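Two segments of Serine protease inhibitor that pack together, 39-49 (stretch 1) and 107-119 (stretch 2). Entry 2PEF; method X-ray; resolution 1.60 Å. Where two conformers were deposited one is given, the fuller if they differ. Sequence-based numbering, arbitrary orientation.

Stretch 1 39-49: MLALAMTANGA
Stretch 2, residues 107-119: DFLQIIADYYKAD

Two helices, 39-46 and 107-116, both begun earlier in the chain, pack nearly antiparallel: their N-to-C directions differ by 151° and their axes approach to 10.4 Å. The register is marked by CA pairs Met44-Ile112 and Gly48-Phe108, each 6.4 Å apart. Backbone i to i+4 bonds hold both helices; a type I turn runs from Ala46 to Ala49, and Lys117, with positive phi (48/40), leaves the second.

No hydrogen bond crosses the interface, which buries 429 Å² in total, so the packing rests on van der Waals and aromatic contacts. Tyr116 (chi1 m, chi2 89°) points toward stretch 1. Met44 (m, t, m) packs against it: Met44 CG lies over one face of the Tyr116 ring, 3.9 Å from its centroid and 21° off the normal, a CH-pi geometry; Leu40 CD2 meets the ring edge at Tyr116 CE2, 4.0 Å. Ala43 CB lies 3.3 Å from Tyr116 OH.

Apolar contacts extend this patch: Met44 CG to Ile112 CG1, 4.0 Å, and Met44 SD to Ala118 CB, 4.2 Å.

Polar atoms meet carbon around Asn47 (chi1 m, chi2 -80°). Asn47 ND2 donates to Ala43 O (3.0 Å) within stretch 1, while Asn47 OD1 sits 3.5 Å from Ile111 CG2. Phe108 (chi1 t, chi2 77°) turns its ring edge to the backbone, with Phe108 CE1 3.4 Å from Met44 O.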

# COMPACT_ATOMS: atom_id res chain seq x y z
N MET A 39 6.04 -3.11 -1.05
CA MET A 39 7.22 -3.28 -1.89
C MET A 39 8.47 -2.69 -1.25
O MET A 39 9.53 -3.33 -1.21
CB MET A 39 6.98 -2.62 -3.26
CG MET A 39 8.20 -2.56 -4.17
SD MET A 39 8.75 -4.18 -4.71
CE MET A 39 7.51 -4.59 -5.92
N LEU A 40 8.36 -1.47 -0.75
CA LEU A 40 9.52 -0.78 -0.20
C LEU A 40 10.08 -1.42 1.07
O LEU A 40 11.29 -1.56 1.22
CB LEU A 40 9.23 0.71 0.01
CG LEU A 40 9.05 1.48 -1.30
CD1 LEU A 40 8.45 2.85 -1.03
CD2 LEU A 40 10.36 1.61 -2.07
N ALA A 41 9.19 -1.82 1.98
CA ALA A 41 9.61 -2.48 3.22
C ALA A 41 10.28 -3.81 2.90
O ALA A 41 11.31 -4.16 3.48
CB ALA A 41 8.42 -2.69 4.14
N LEU A 42 9.68 -4.55 1.97
CA LEU A 42 10.17 -5.87 1.60
C LEU A 42 11.45 -5.81 0.77
O LEU A 42 12.31 -6.68 0.89
CB LEU A 42 9.09 -6.67 0.88
CG LEU A 42 7.87 -7.08 1.72
CD1 LEU A 42 6.72 -7.50 0.82
CD2 LEU A 42 8.21 -8.19 2.72
N ALA A 43 11.56 -4.78 -0.08
CA ALA A 43 12.78 -4.61 -0.87
C ALA A 43 13.97 -4.28 0.02
O ALA A 43 15.08 -4.81 -0.18
CB ALA A 43 12.57 -3.55 -1.93
N MET A 44 13.75 -3.41 1.02
CA MET A 44 14.78 -3.13 2.03
C MET A 44 15.21 -4.42 2.71
O MET A 44 16.41 -4.70 2.82
CB MET A 44 14.26 -2.15 3.09
CG MET A 44 14.25 -0.69 2.67
SD MET A 44 14.13 0.43 4.08
CE MET A 44 12.48 0.10 4.68
N THR A 45 14.23 -5.21 3.13
CA THR A 45 14.46 -6.46 3.84
C THR A 45 15.26 -7.44 2.98
O THR A 45 16.14 -8.13 3.48
CB THR A 45 13.13 -7.11 4.29
OG1 THR A 45 12.36 -6.15 5.03
CG2 THR A 45 13.38 -8.32 5.17
N ALA A 46 14.96 -7.48 1.68
CA ALA A 46 15.61 -8.41 0.75
C ALA A 46 17.11 -8.17 0.61
O ALA A 46 17.87 -9.09 0.29
CB ALA A 46 14.93 -8.36 -0.62
N ASN A 47 17.54 -6.93 0.86
CA ASN A 47 18.96 -6.57 0.80
C ASN A 47 19.79 -7.16 1.93
O ASN A 47 21.02 -7.08 1.92
CB ASN A 47 19.13 -5.05 0.74
CG ASN A 47 18.99 -4.51 -0.66
OD1 ASN A 47 19.92 -4.58 -1.46
ND2 ASN A 47 17.81 -3.99 -0.98
N GLY A 48 19.11 -7.76 2.90
CA GLY A 48 19.77 -8.47 3.99
C GLY A 48 19.76 -9.97 3.78
O GLY A 48 20.38 -10.71 4.55
N ALA A 49 19.06 -10.42 2.75
CA ALA A 49 18.91 -11.85 2.48
C ALA A 49 20.01 -12.39 1.56
O ALA A 49 20.62 -11.64 0.80
CB ALA A 49 17.54 -12.13 1.89
N ASP A 107 27.62 -2.71 4.51
CA ASP A 107 27.12 -2.76 3.13
C ASP A 107 25.60 -2.61 3.09
O ASP A 107 25.07 -1.87 2.26
CB ASP A 107 27.55 -4.06 2.44
CG ASP A 107 27.38 -4.01 0.93
OD1 ASP A 107 27.77 -3.00 0.30
OD2 ASP A 107 26.88 -5.00 0.36
N PHE A 108 24.91 -3.30 4.01
CA PHE A 108 23.45 -3.23 4.11
C PHE A 108 22.97 -1.83 4.47
O PHE A 108 22.06 -1.30 3.82
CB PHE A 108 22.94 -4.24 5.14
CG PHE A 108 21.47 -4.09 5.45
CD1 PHE A 108 20.50 -4.55 4.56
CD2 PHE A 108 21.06 -3.49 6.64
CE1 PHE A 108 19.15 -4.40 4.85
CE2 PHE A 108 19.71 -3.34 6.93
CZ PHE A 108 18.75 -3.79 6.03
N LEU A 109 23.57 -1.24 5.49
CA LEU A 109 23.21 0.10 5.94
C LEU A 109 23.45 1.14 4.85
O LEU A 109 22.69 2.10 4.73
CB LEU A 109 23.95 0.48 7.23
CG LEU A 109 23.60 -0.29 8.51
CD1 LEU A 109 24.45 0.22 9.67
CD2 LEU A 109 22.12 -0.18 8.85
N GLN A 110 24.50 0.93 4.05
CA GLN A 110 24.83 1.86 2.97
C GLN A 110 23.78 1.79 1.86
O GLN A 110 23.31 2.83 1.38
CB GLN A 110 26.23 1.59 2.41
CG GLN A 110 26.79 2.72 1.55
CD GLN A 110 26.92 4.04 2.30
OE1 GLN A 110 26.39 5.07 1.86
NE2 GLN A 110 27.62 4.02 3.43
N ILE A 111 23.42 0.58 1.45
CA ILE A 111 22.40 0.37 0.43
C ILE A 111 21.07 1.01 0.86
O ILE A 111 20.43 1.72 0.08
CB ILE A 111 22.20 -1.13 0.11
CG1 ILE A 111 23.47 -1.71 -0.53
CG2 ILE A 111 20.99 -1.35 -0.80
CD1 ILE A 111 23.59 -3.21 -0.44
N ILE A 112 20.69 0.76 2.11
CA ILE A 112 19.44 1.25 2.67
C ILE A 112 19.44 2.78 2.82
O ILE A 112 18.44 3.43 2.51
CB ILE A 112 19.11 0.48 3.98
CG1 ILE A 112 18.06 -0.62 3.71
CG2 ILE A 112 18.62 1.39 5.08
CD1 ILE A 112 18.49 -1.67 2.70
N ALA A 113 20.56 3.34 3.28
CA ALA A 113 20.70 4.79 3.36
C ALA A 113 20.71 5.44 1.97
O ALA A 113 20.10 6.49 1.77
CB ALA A 113 21.97 5.16 4.12
N ASP A 114 21.40 4.80 1.03
CA ASP A 114 21.59 5.37 -0.31
C ASP A 114 20.37 5.27 -1.22
O ASP A 114 19.96 6.27 -1.81
CB ASP A 114 22.80 4.75 -1.01
CG ASP A 114 24.12 5.30 -0.49
OD1 ASP A 114 24.13 6.36 0.18
OD2 ASP A 114 25.17 4.68 -0.76
N TYR A 115 19.80 4.07 -1.33
CA TYR A 115 18.68 3.82 -2.25
C TYR A 115 17.31 4.08 -1.63
O TYR A 115 16.36 4.39 -2.35
CB TYR A 115 18.74 2.38 -2.77
CG TYR A 115 19.84 2.14 -3.78
CD1 TYR A 115 21.12 1.77 -3.37
CD2 TYR A 115 19.60 2.30 -5.14
CE1 TYR A 115 22.13 1.55 -4.30
CE2 TYR A 115 20.60 2.08 -6.08
CZ TYR A 115 21.86 1.71 -5.66
OH TYR A 115 22.86 1.49 -6.58
N TYR A 116 17.21 3.96 -0.31
CA TYR A 116 15.92 4.05 0.37
C TYR A 116 15.82 5.22 1.34
O TYR A 116 14.78 5.42 1.97
CB TYR A 116 15.60 2.73 1.07
CG TYR A 116 15.43 1.59 0.10
CD1 TYR A 116 16.53 0.83 -0.30
CD2 TYR A 116 14.18 1.30 -0.46
CE1 TYR A 116 16.39 -0.21 -1.21
CE2 TYR A 116 14.04 0.26 -1.39
CZ TYR A 116 15.15 -0.49 -1.75
OH TYR A 116 15.02 -1.52 -2.66
N LYS A 117 16.91 5.99 1.45
CA LYS A 117 16.97 7.16 2.33
C LYS A 117 16.47 6.83 3.74
O LYS A 117 15.78 7.64 4.37
CB LYS A 117 16.17 8.33 1.75
CG LYS A 117 16.64 8.81 0.39
CD LYS A 117 15.85 10.02 -0.05
CE LYS A 117 16.33 10.53 -1.40
N ALA A 118 16.82 5.65 4.23
CA ALA A 118 16.28 5.18 5.49
C ALA A 118 16.94 5.81 6.71
O ALA A 118 18.17 5.90 6.79
CB ALA A 118 16.34 3.66 5.58
N ASP A 119 16.10 6.25 7.64
CA ASP A 119 16.54 6.64 8.97
C ASP A 119 17.02 5.39 9.70
O ASP A 119 16.32 4.38 9.72
CB ASP A 119 15.37 7.24 9.75
CG ASP A 119 14.95 8.60 9.24
OD1 ASP A 119 15.80 9.37 8.75
OD2 ASP A 119 13.74 8.91 9.35